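Local coordinates for protein beta-glucuronidase (Dictyoglomus thermophilum, PDB 6XXW) that probably hydrolyses beta-D-glucuronides, releasing glucuronic acid, as a thermophile's beta-glucuronidase of glycoside hydrolase family 2, at residues A[28-33]-A[274-279]; A[33-38]-A[78-83]; A[89-94]-A[186-191]. All blocks are in the same frame, centred on the assembly; numbering follows the deposited sequence.

Contact 1 (A[28-33]-A[274-279])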
loop_
_atom_site.group_PDB
_atom_site.type_symbol
_atom_site.label_atom_id
_atom_site.label_comp_id
_atom_site.label_asym_id
_atom_site.label_seq_id
_atom_site.Cartn_x
_atom_site.Cartn_y
_atom_site.Cartn_z
ATOM N N GLU A 28 -18.560 11.984 47.190
ATOM C CA GLU A 28 -19.101 11.546 48.471
ATOM C C GLU A 28 -20.619 11.417 48.446
ATOM O O GLU A 28 -21.189 10.702 49.276
ATOM C CB GLU A 28 -18.691 12.536 49.575
ATOM C CG GLU A 28 -17.189 12.659 49.790
ATOM C CD GLU A 28 -16.525 13.717 48.918
ATOM O OE1 GLU A 28 -17.019 13.977 47.799
ATOM O OE2 GLU A 28 -15.499 14.287 49.349
ATOM N N THR A 29 -21.295 12.108 47.532
ATOM C CA THR A 29 -22.747 12.159 47.548
ATOM C C THR A 29 -23.390 11.654 46.263
ATOM O O THR A 29 -24.621 11.721 46.137
ATOM C CB THR A 29 -23.204 13.596 47.835
ATOM O OG1 THR A 29 -22.884 14.437 46.719
ATOM C CG2 THR A 29 -22.475 14.127 49.062
ATOM N N ARG A 30 -22.607 11.147 45.310
ATOM C CA ARG A 30 -23.147 10.736 44.016
ATOM C C ARG A 30 -22.481 9.448 43.548
ATOM O O ARG A 30 -21.255 9.345 43.569
ATOM C CB ARG A 30 -22.936 11.829 42.966
ATOM C CG ARG A 30 -23.514 13.189 43.345
ATOM C CD ARG A 30 -23.327 14.186 42.233
ATOM N NE ARG A 30 -24.118 15.390 42.471
ATOM C CZ ARG A 30 -24.623 16.146 41.507
ATOM N NH1 ARG A 30 -24.415 15.821 40.233
ATOM N NH2 ARG A 30 -25.316 17.226 41.823
ATOM N N GLU A 31 -23.293 8.489 43.114
ATOM C CA GLU A 31 -22.829 7.260 42.484
ATOM C C GLU A 31 -23.035 7.343 40.980
ATOM O O GLU A 31 -23.965 7.999 40.503
ATOM C CB GLU A 31 -23.580 6.043 43.033
ATOM C CG GLU A 31 -23.072 5.554 44.369
ATOM C CD GLU A 31 -23.823 4.324 44.849
ATOM O OE1 GLU A 31 -24.534 4.420 45.878
ATOM O OE2 GLU A 31 -23.705 3.264 44.191
ATOM N N VAL A 32 -22.156 6.677 40.232
ATOM C CA VAL A 32 -22.253 6.597 38.783
ATOM C C VAL A 32 -22.113 5.135 38.385
ATOM O O VAL A 32 -21.180 4.458 38.829
ATOM C CB VAL A 32 -21.180 7.455 38.079
ATOM C CG1 VAL A 32 -21.276 7.274 36.568
ATOM C CG2 VAL A 32 -21.320 8.927 38.463
ATOM N N LYS A 33 -23.043 4.650 37.562
ATOM C CA LYS A 33 -23.034 3.287 37.034
ATOM C C LYS A 33 -22.997 3.373 35.513
ATOM O O LYS A 33 -23.930 3.898 34.900
ATOM C CB LYS A 33 -24.276 2.515 37.498
ATOM C CG LYS A 33 -24.363 1.074 36.997
ATOM C CD LYS A 33 -23.107 0.293 37.374
ATOM C CE LYS A 33 -23.286 -1.204 37.154
ATOM N NZ LYS A 33 -22.021 -1.826 36.701
ATOM N N ASP A 274 -24.611 17.614 49.219
ATOM C CA ASP A 274 -24.209 17.282 47.852
ATOM C C ASP A 274 -22.867 17.930 47.547
ATOM O O ASP A 274 -22.632 19.084 47.910
ATOM C CB ASP A 274 -25.283 17.739 46.842
ATOM C CG ASP A 274 -25.080 17.157 45.431
ATOM O OD1 ASP A 274 -24.512 16.042 45.291
ATOM O OD2 ASP A 274 -25.522 17.817 44.458
ATOM N N ILE A 275 -21.990 17.189 46.868
ATOM C CA ILE A 275 -20.688 17.709 46.475
ATOM C C ILE A 275 -20.475 17.456 44.985
ATOM O O ILE A 275 -20.683 16.339 44.503
ATOM C CB ILE A 275 -19.547 17.079 47.297
ATOM C CG1 ILE A 275 -19.727 17.394 48.787
ATOM C CG2 ILE A 275 -18.198 17.575 46.798
ATOM C CD1 ILE A 275 -18.676 16.763 49.667
ATOM N N TYR A 276 -20.059 18.490 44.264
ATOM C CA TYR A 276 -19.652 18.357 42.869
ATOM C C TYR A 276 -18.342 19.098 42.687
ATOM O O TYR A 276 -18.169 20.202 43.216
ATOM C CB TYR A 276 -20.713 18.910 41.904
ATOM C CG TYR A 276 -20.505 18.521 40.440
ATOM C CD1 TYR A 276 -21.056 17.360 39.923
ATOM C CD2 TYR A 276 -19.758 19.322 39.590
ATOM C CE1 TYR A 276 -20.868 17.003 38.579
ATOM C CE2 TYR A 276 -19.562 18.983 38.255
ATOM C CZ TYR A 276 -20.126 17.820 37.759
ATOM O OH TYR A 276 -19.933 17.464 36.446
ATOM N N ARG A 277 -17.423 18.494 41.926
ATOM C CA ARG A 277 -16.101 19.059 41.694
ATOM C C ARG A 277 -15.824 19.136 40.200
ATOM O O ARG A 277 -16.239 18.255 39.438
ATOM C CB ARG A 277 -14.991 18.221 42.368
ATOM C CG ARG A 277 -15.132 18.082 43.863
ATOM C CD ARG A 277 -13.960 17.312 44.461
ATOM N NE ARG A 277 -14.050 17.301 45.912
ATOM C CZ ARG A 277 -14.716 16.393 46.612
ATOM N NH1 ARG A 277 -15.343 15.401 45.992
ATOM N NH2 ARG A 277 -14.745 16.478 47.937
ATOM N N MET A 278 -15.107 20.183 39.785
ATOM C CA MET A 278 -14.676 20.272 38.399
ATOM C C MET A 278 -13.359 21.030 38.302
ATOM O O MET A 278 -13.162 22.041 38.982
ATOM C CB MET A 278 -15.738 20.953 37.527
ATOM C CG MET A 278 -15.372 20.989 36.056
ATOM S SD MET A 278 -16.626 21.878 35.104
ATOM C CE MET A 278 -15.841 21.877 33.484
ATOM N N ASP A 279 -12.455 20.529 37.464
ATOM C CA ASP A 279 -11.257 21.285 37.134
ATOM C C ASP A 279 -11.616 22.425 36.190
ATOM O O ASP A 279 -12.269 22.210 35.162
ATOM C CB ASP A 279 -10.213 20.387 36.469
ATOM C CG ASP A 279 -9.503 19.462 37.452
ATOM O OD1 ASP A 279 -9.480 19.739 38.676
ATOM O OD2 ASP A 279 -8.948 18.452 36.978
#

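Contact 2 (A[33-38]-A[78-83])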
loop_
_atom_site.group_PDB
_atom_site.type_symbol
_atom_site.label_atom_id
_atom_site.label_comp_id
_atom_site.label_asym_id
_atom_site.label_seq_id
_atom_site.Cartn_x
_atom_site.Cartn_y
_atom_site.Cartn_z
ATOM N N LYS A 33 -23.043 4.650 37.562
ATOM C CA LYS A 33 -23.034 3.287 37.034
ATOM C C LYS A 33 -22.997 3.373 35.513
ATOM O O LYS A 33 -23.930 3.898 34.900
ATOM C CB LYS A 33 -24.276 2.515 37.498
ATOM C CG LYS A 33 -24.363 1.074 36.997
ATOM C CD LYS A 33 -23.107 0.293 37.374
ATOM C CE LYS A 33 -23.286 -1.204 37.154
ATOM N NZ LYS A 33 -22.021 -1.826 36.701
ATOM N N ASP A 34 -21.931 2.863 34.909
ATOM C CA ASP A 34 -21.759 2.941 33.460
ATOM C C ASP A 34 -22.411 1.722 32.815
ATOM O O ASP A 34 -22.063 0.584 33.147
ATOM C CB ASP A 34 -20.267 3.033 33.134
ATOM C CG ASP A 34 -19.977 3.027 31.641
ATOM O OD1 ASP A 34 -20.875 3.352 30.843
ATOM O OD2 ASP A 34 -18.831 2.693 31.273
ATOM N N LEU A 35 -23.368 1.953 31.913
ATOM C CA LEU A 35 -24.065 0.862 31.237
ATOM C C LEU A 35 -23.420 0.480 29.911
ATOM O O LEU A 35 -23.957 -0.376 29.201
ATOM C CB LEU A 35 -25.536 1.225 31.006
ATOM C CG LEU A 35 -26.419 1.436 32.237
ATOM C CD1 LEU A 35 -27.886 1.486 31.825
ATOM C CD2 LEU A 35 -26.188 0.342 33.261
ATOM N N SER A 36 -22.292 1.093 29.566
ATOM C CA SER A 36 -21.551 0.693 28.380
ATOM C C SER A 36 -21.157 -0.770 28.480
ATOM O O SER A 36 -21.013 -1.325 29.573
ATOM C CB SER A 36 -20.302 1.557 28.213
ATOM O OG SER A 36 -20.634 2.921 28.319
ATOM N N GLY A 37 -20.993 -1.401 27.325
ATOM C CA GLY A 37 -20.646 -2.806 27.271
ATOM C C GLY A 37 -21.372 -3.460 26.119
ATOM O O GLY A 37 -21.588 -2.810 25.094
ATOM N N VAL A 38 -21.805 -4.705 26.275
ATOM C CA VAL A 38 -22.472 -5.436 25.200
ATOM C C VAL A 38 -23.977 -5.350 25.413
ATOM O O VAL A 38 -24.487 -5.780 26.452
ATOM C CB VAL A 38 -22.012 -6.902 25.154
ATOM C CG1 VAL A 38 -22.728 -7.651 24.041
ATOM C CG2 VAL A 38 -20.510 -6.984 24.977
ATOM N N LYS A 78 -30.935 -3.698 27.242
ATOM C CA LYS A 78 -30.003 -4.168 28.259
ATOM C C LYS A 78 -30.712 -4.257 29.604
ATOM O O LYS A 78 -31.567 -3.430 29.927
ATOM C CB LYS A 78 -28.782 -3.243 28.395
ATOM C CG LYS A 78 -27.639 -3.855 29.196
ATOM C CD LYS A 78 -26.367 -3.040 29.111
ATOM C CE LYS A 78 -25.156 -3.910 29.412
ATOM N NZ LYS A 78 -24.032 -3.113 29.971
ATOM N N SER A 79 -30.313 -5.249 30.393
ATOM C CA SER A 79 -30.784 -5.399 31.766
ATOM C C SER A 79 -29.840 -4.695 32.728
ATOM O O SER A 79 -28.620 -4.675 32.530
ATOM C CB SER A 79 -30.867 -6.879 32.162
ATOM O OG SER A 79 -31.841 -7.568 31.409
ATOM N N PHE A 80 -30.412 -4.145 33.794
ATOM C CA PHE A 80 -29.604 -3.554 34.846
ATOM C C PHE A 80 -30.357 -3.679 36.161
ATOM O O PHE A 80 -31.581 -3.809 36.190
ATOM C CB PHE A 80 -29.243 -2.093 34.543
ATOM C CG PHE A 80 -30.420 -1.159 34.510
ATOM C CD1 PHE A 80 -31.215 -1.056 33.369
ATOM C CD2 PHE A 80 -30.721 -0.364 35.605
ATOM C CE1 PHE A 80 -32.294 -0.194 33.328
ATOM C CE2 PHE A 80 -31.811 0.498 35.580
ATOM C CZ PHE A 80 -32.596 0.591 34.432
ATOM N N PHE A 81 -29.599 -3.660 37.249
ATOM C CA PHE A 81 -30.129 -3.834 38.591
ATOM C C PHE A 81 -29.944 -2.530 39.349
ATOM O O PHE A 81 -28.873 -1.922 39.285
ATOM C CB PHE A 81 -29.419 -4.989 39.311
ATOM C CG PHE A 81 -29.710 -6.338 38.715
ATOM C CD1 PHE A 81 -29.012 -6.785 37.600
ATOM C CD2 PHE A 81 -30.693 -7.152 39.258
ATOM C CE1 PHE A 81 -29.288 -8.018 37.033
ATOM C CE2 PHE A 81 -30.974 -8.385 38.696
ATOM C CZ PHE A 81 -30.271 -8.821 37.585
ATOM N N ILE A 82 -30.988 -2.086 40.032
ATOM C CA ILE A 82 -30.944 -0.880 40.857
ATOM C C ILE A 82 -30.838 -1.321 42.311
ATOM O O ILE A 82 -31.646 -2.149 42.744
ATOM C CB ILE A 82 -32.186 0.002 40.653
ATOM C CG1 ILE A 82 -32.225 0.578 39.228
ATOM C CG2 ILE A 82 -32.224 1.115 41.717
ATOM C CD1 ILE A 82 -31.300 1.749 39.018
ATOM N N PRO A 83 -29.870 -0.813 43.075
ATOM C CA PRO A 83 -29.788 -1.166 44.499
ATOM C C PRO A 83 -30.939 -0.569 45.294
ATOM O O PRO A 83 -31.364 0.564 45.049
ATOM C CB PRO A 83 -28.442 -0.565 44.933
ATOM C CG PRO A 83 -27.681 -0.330 43.662
ATOM C CD PRO A 83 -28.712 -0.023 42.627
#

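Contact 3 (A[89-94]-A[186-191])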
loop_
_atom_site.group_PDB
_atom_site.type_symbol
_atom_site.label_atom_id
_atom_site.label_comp_id
_atom_site.label_asym_id
_atom_site.label_seq_id
_atom_site.Cartn_x
_atom_site.Cartn_y
_atom_site.Cartn_z
ATOM N N ARG A 89 -33.209 8.662 46.545
ATOM C CA ARG A 89 -32.249 9.420 45.761
ATOM C C ARG A 89 -32.897 9.779 44.434
ATOM O O ARG A 89 -33.801 9.084 43.966
ATOM C CB ARG A 89 -30.964 8.619 45.493
ATOM C CG ARG A 89 -30.363 7.923 46.696
ATOM C CD ARG A 89 -28.864 8.128 46.729
ATOM N NE ARG A 89 -28.513 9.283 47.552
ATOM C CZ ARG A 89 -27.647 10.227 47.198
ATOM N NH1 ARG A 89 -27.018 10.164 46.013
ATOM N NH2 ARG A 89 -27.413 11.235 48.032
ATOM N N ASN A 90 -32.436 10.865 43.821
ATOM C CA ASN A 90 -32.723 11.063 42.405
ATOM C C ASN A 90 -31.906 10.065 41.592
ATOM O O ASN A 90 -30.750 9.797 41.904
ATOM C CB ASN A 90 -32.379 12.486 41.968
ATOM C CG ASN A 90 -33.426 13.496 42.394
ATOM O OD1 ASN A 90 -34.604 13.169 42.491
ATOM N ND2 ASN A 90 -32.998 14.730 42.648
ATOM N N ILE A 91 -32.515 9.493 40.563
ATOM C CA ILE A 91 -31.837 8.548 39.688
ATOM C C ILE A 91 -31.944 9.086 38.274
ATOM O O ILE A 91 -33.054 9.223 37.743
ATOM C CB ILE A 91 -32.442 7.146 39.792
ATOM C CG1 ILE A 91 -32.449 6.679 41.253
ATOM C CG2 ILE A 91 -31.683 6.170 38.882
ATOM C CD1 ILE A 91 -33.090 5.314 41.427
ATOM N N PHE A 92 -30.806 9.412 37.674
ATOM C CA PHE A 92 -30.787 10.004 36.345
ATOM C C PHE A 92 -30.212 9.007 35.352
ATOM O O PHE A 92 -29.212 8.337 35.630
ATOM C CB PHE A 92 -29.969 11.295 36.315
ATOM C CG PHE A 92 -30.586 12.430 37.097
ATOM C CD1 PHE A 92 -31.531 13.259 36.511
ATOM C CD2 PHE A 92 -30.215 12.661 38.410
ATOM C CE1 PHE A 92 -32.104 14.305 37.226
ATOM C CE2 PHE A 92 -30.779 13.700 39.139
ATOM C CZ PHE A 92 -31.723 14.528 38.542
ATOM N N LEU A 93 -30.851 8.916 34.198
ATOM C CA LEU A 93 -30.373 8.096 33.096
ATOM C C LEU A 93 -29.909 9.036 32.002
ATOM O O LEU A 93 -30.711 9.815 31.489
ATOM C CB LEU A 93 -31.483 7.180 32.594
ATOM C CG LEU A 93 -31.255 6.411 31.298
ATOM C CD1 LEU A 93 -30.070 5.498 31.443
ATOM C CD2 LEU A 93 -32.489 5.611 31.021
ATOM N N ARG A 94 -28.628 8.964 31.654
ATOM C CA ARG A 94 -28.008 9.887 30.710
ATOM C C ARG A 94 -27.513 9.127 29.485
ATOM O O ARG A 94 -26.874 8.074 29.612
ATOM C CB ARG A 94 -26.854 10.635 31.390
ATOM C CG ARG A 94 -25.843 11.274 30.456
ATOM C CD ARG A 94 -26.294 12.664 30.036
ATOM N NE ARG A 94 -26.413 13.573 31.173
ATOM C CZ ARG A 94 -25.510 14.496 31.496
ATOM N NH1 ARG A 94 -24.402 14.634 30.767
ATOM N NH2 ARG A 94 -25.715 15.274 32.554
ATOM N N VAL A 186 -23.845 5.476 27.865
ATOM C CA VAL A 186 -25.099 5.500 28.606
ATOM C C VAL A 186 -24.761 5.245 30.065
ATOM O O VAL A 186 -24.092 4.256 30.385
ATOM C CB VAL A 186 -26.065 4.428 28.088
ATOM C CG1 VAL A 186 -27.376 4.485 28.870
ATOM C CG2 VAL A 186 -26.309 4.586 26.570
ATOM N N VAL A 187 -25.194 6.134 30.960
ATOM C CA VAL A 187 -24.892 5.943 32.374
ATOM C C VAL A 187 -26.121 6.274 33.209
ATOM O O VAL A 187 -27.011 7.018 32.792
ATOM C CB VAL A 187 -23.679 6.786 32.849
ATOM C CG1 VAL A 187 -22.476 6.621 31.899
ATOM C CG2 VAL A 187 -24.069 8.241 32.969
ATOM N N ILE A 188 -26.156 5.697 34.403
ATOM C CA ILE A 188 -27.151 6.017 35.417
ATOM C C ILE A 188 -26.410 6.585 36.617
ATOM O O ILE A 188 -25.382 6.044 37.030
ATOM C CB ILE A 188 -27.983 4.783 35.806
ATOM C CG1 ILE A 188 -28.715 4.249 34.581
ATOM C CG2 ILE A 188 -29.021 5.153 36.854
ATOM C CD1 ILE A 188 -29.676 3.142 34.891
ATOM N N TYR A 189 -26.899 7.693 37.151
ATOM C CA TYR A 189 -26.217 8.297 38.281
ATOM C C TYR A 189 -27.249 8.788 39.281
ATOM O O TYR A 189 -28.406 9.033 38.928
ATOM C CB TYR A 189 -25.258 9.420 37.831
ATOM C CG TYR A 189 -25.885 10.656 37.232
ATOM C CD1 TYR A 189 -26.183 10.728 35.868
ATOM C CD2 TYR A 189 -26.134 11.775 38.016
ATOM C CE1 TYR A 189 -26.736 11.881 35.308
ATOM C CE2 TYR A 189 -26.694 12.928 37.469
ATOM C CZ TYR A 189 -26.995 12.975 36.122
ATOM O OH TYR A 189 -27.543 14.120 35.600
ATOM N N THR A 190 -26.828 8.875 40.542
ATOM C CA THR A 190 -27.676 9.338 41.630
ATOM C C THR A 190 -27.248 10.722 42.094
ATOM O O THR A 190 -26.077 11.099 41.986
ATOM C CB THR A 190 -27.616 8.390 42.836
ATOM O OG1 THR A 190 -26.264 8.334 43.327
ATOM C CG2 THR A 190 -28.067 6.998 42.451
ATOM N N THR A 191 -28.203 11.464 42.643
ATOM C CA THR A 191 -27.950 12.678 43.401
ATOM C C THR A 191 -28.890 12.676 44.597
ATOM O O THR A 191 -29.894 11.956 44.604
ATOM C CB THR A 191 -28.180 13.958 42.577
ATOM O OG1 THR A 191 -29.579 14.260 42.555
ATOM C CG2 THR A 191 -27.652 13.830 41.123
#

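Contact 1 (A[28-33]-A[274-279])
Arg30 and Asp274 form a side-on salt bridge in which guanidinium and carboxylate lie almost in one plane, 6° apart. Followed outward, the Arg30 chain starts from a CB packed against Thr190 O, leaves with CG anti to its own carbonyl carbon (chi1 -56°) and then runs extended to NE. Its CG and CD pass alongside Asp274 OD1, and NE donates to that same oxygen at 2.9 Å. At the tip, NH2 of Arg30 reaches OD2 of Asp274 at 2.7 Å, both bonds nearly straight and both on syn lone pairs. The other terminal nitrogen, NH1, sits 3.7 Å from Tyr276 CD1, the atom by which the steeply tilted ring meets one face of the guanidinium. Arginine suits this place because its flat, fivefold donor group can serve several acceptors at once: NH2 also bonds Ile196 O, while Asp274 OD2 takes Ile196 N.

The contact ties the chain just ahead of strand 32-43, in the sugar-binding beta-sandwich of a family 2 glycosidase, to strand 273-280 of the immunoglobulin-like domain that follows. Thr29 adds to the grip, its OG1 donating to the anti lone pair of Asp274 OD1 at 2.7 Å, so that this buried oxygen accepts two bonds.

Farther along the strand, Arg277 holds Glu28 end-on, NH1 to OE1 at 2.8 Å and NH2 to OE2 at 2.7 Å, with the planes moderately inclined. A bend at chi2 (89°) turns the Glu28 carboxylate to this meeting. Ile275 CG2 lies against one face of the Arg277 guanidinium, and Arg277 NE makes a further salt bridge to Glu264.

Contact 2 (A[33-38]-A[78-83])
Lys78 sends its ammonium group across to the turn at Leu35, where NZ donates to the backbone O of Leu35 at 2.8 Å. The approach is from above the carbonyl plane, 53° out of it, with a C=O...N angle of 122°. The lysine gets there with CG anti to the backbone N (chi1 -166°) and the chain extended beyond CG, bringing CE to 3.6 Å from Val38 O. Trp39 NE1 is a second donor to the same Leu35 oxygen.

The buried, apolar part of the contact lies beside this bond, where Leu35 places CD2 4.1 Å from CB of Phe80. Leucine and phenylalanine suit an inward-facing position, and both also pack on Ile188 of strand 185-191. Strands 32-43 and 73-81 are antiparallel neighbours in the sheet of the sugar-binding domain, but here the first is interrupted by a short loop and backbone pairing gives way to side chains.

The other side of the turn is partly exposed and polar. Asp34 and Ser36 point away from strand 73-81 and form an Asx turn, Ser36 N donating to Asp34 OD1 at 3.0 Å; Ser36 OG donates to the same oxygen at 2.6 Å. Gly37 follows with backbone angles that a side chain would obstruct, and Val38 packs on Gln319 of the second subunit.

A methionine in place of Lys78 would probably leave the Leu35 carbonyl without its lysine donor and the turn less firmly tied to the strand. Where strand 32-43 is interrupted, then, a main-chain acceptor is satisfied by a side chain of the neighbouring strand and not by regular backbone pairing.

Contact 3 (A[89-94]-A[186-191])
Strands 90-94 and 186-191 pair edge to edge as antiparallel neighbours, a buried strand pair in the sheet of the sugar-binding domain. Their axes approach to 4.7 Å, and three hydrogen-bonded pairs, Asn90 with Thr191, Phe92 with Tyr189 and Arg94 with Val187, supply six backbone bonds. Phe92 N to Tyr189 O is short, 2.7 Å, and nearly straight, whereas Asn90 N to Thr191 O at the end is bent to 136°.

On the face carrying Phe92, CB of that residue rests over the Tyr189 ring in a CH-pi contact, 3.6 Å from the centroid. The two rings are near parallel, 20° apart, but slid so far that they barely overlap. Tyr189 reaches this place with CG between its backbone N and carbonyl carbon (chi1 67°), and its OH bonds Glu122, which also pairs with Arg94 NE. At the Phe92 rim, CE2 stands 3.7 Å from Thr191 OG1.

This is regular antiparallel pairing within the beta-sandwich domain, with strand 32-43 on the other side of strand 185-191. On the face of Ile91, Leu93, Ile188 and Thr190 the aliphatic chains pack: Ile91 CG2 meets Ile188 CG2 at a tight 3.5 Å, and Leu93 CD1 touches Ile188 CG1 at 3.6 Å, branched residues well suited to a buried strand.

Overall arrangement
Strand 185-191 links the three: it pairs with strand 90-99 in contact 3 and, along its other edge, with strand 32-43, which runs through contact 2 and out of the loop that makes contact 1. Lys33 N probably donates to Ile188 O there, and Arg89 NH1 to Thr29 O. Contact 3 is buried and lies inside one domain, held by regular backbone bonds and packed side chains. Contact 1 is also buried but joins two domains, and relies on salt bridges instead. Contact 2, partly exposed, spans a broken strand with one lysine and a small apolar patch. Contacts 1 and 2, centred about 19 Å apart, both touch the second subunit; contact 3 touches no other chain.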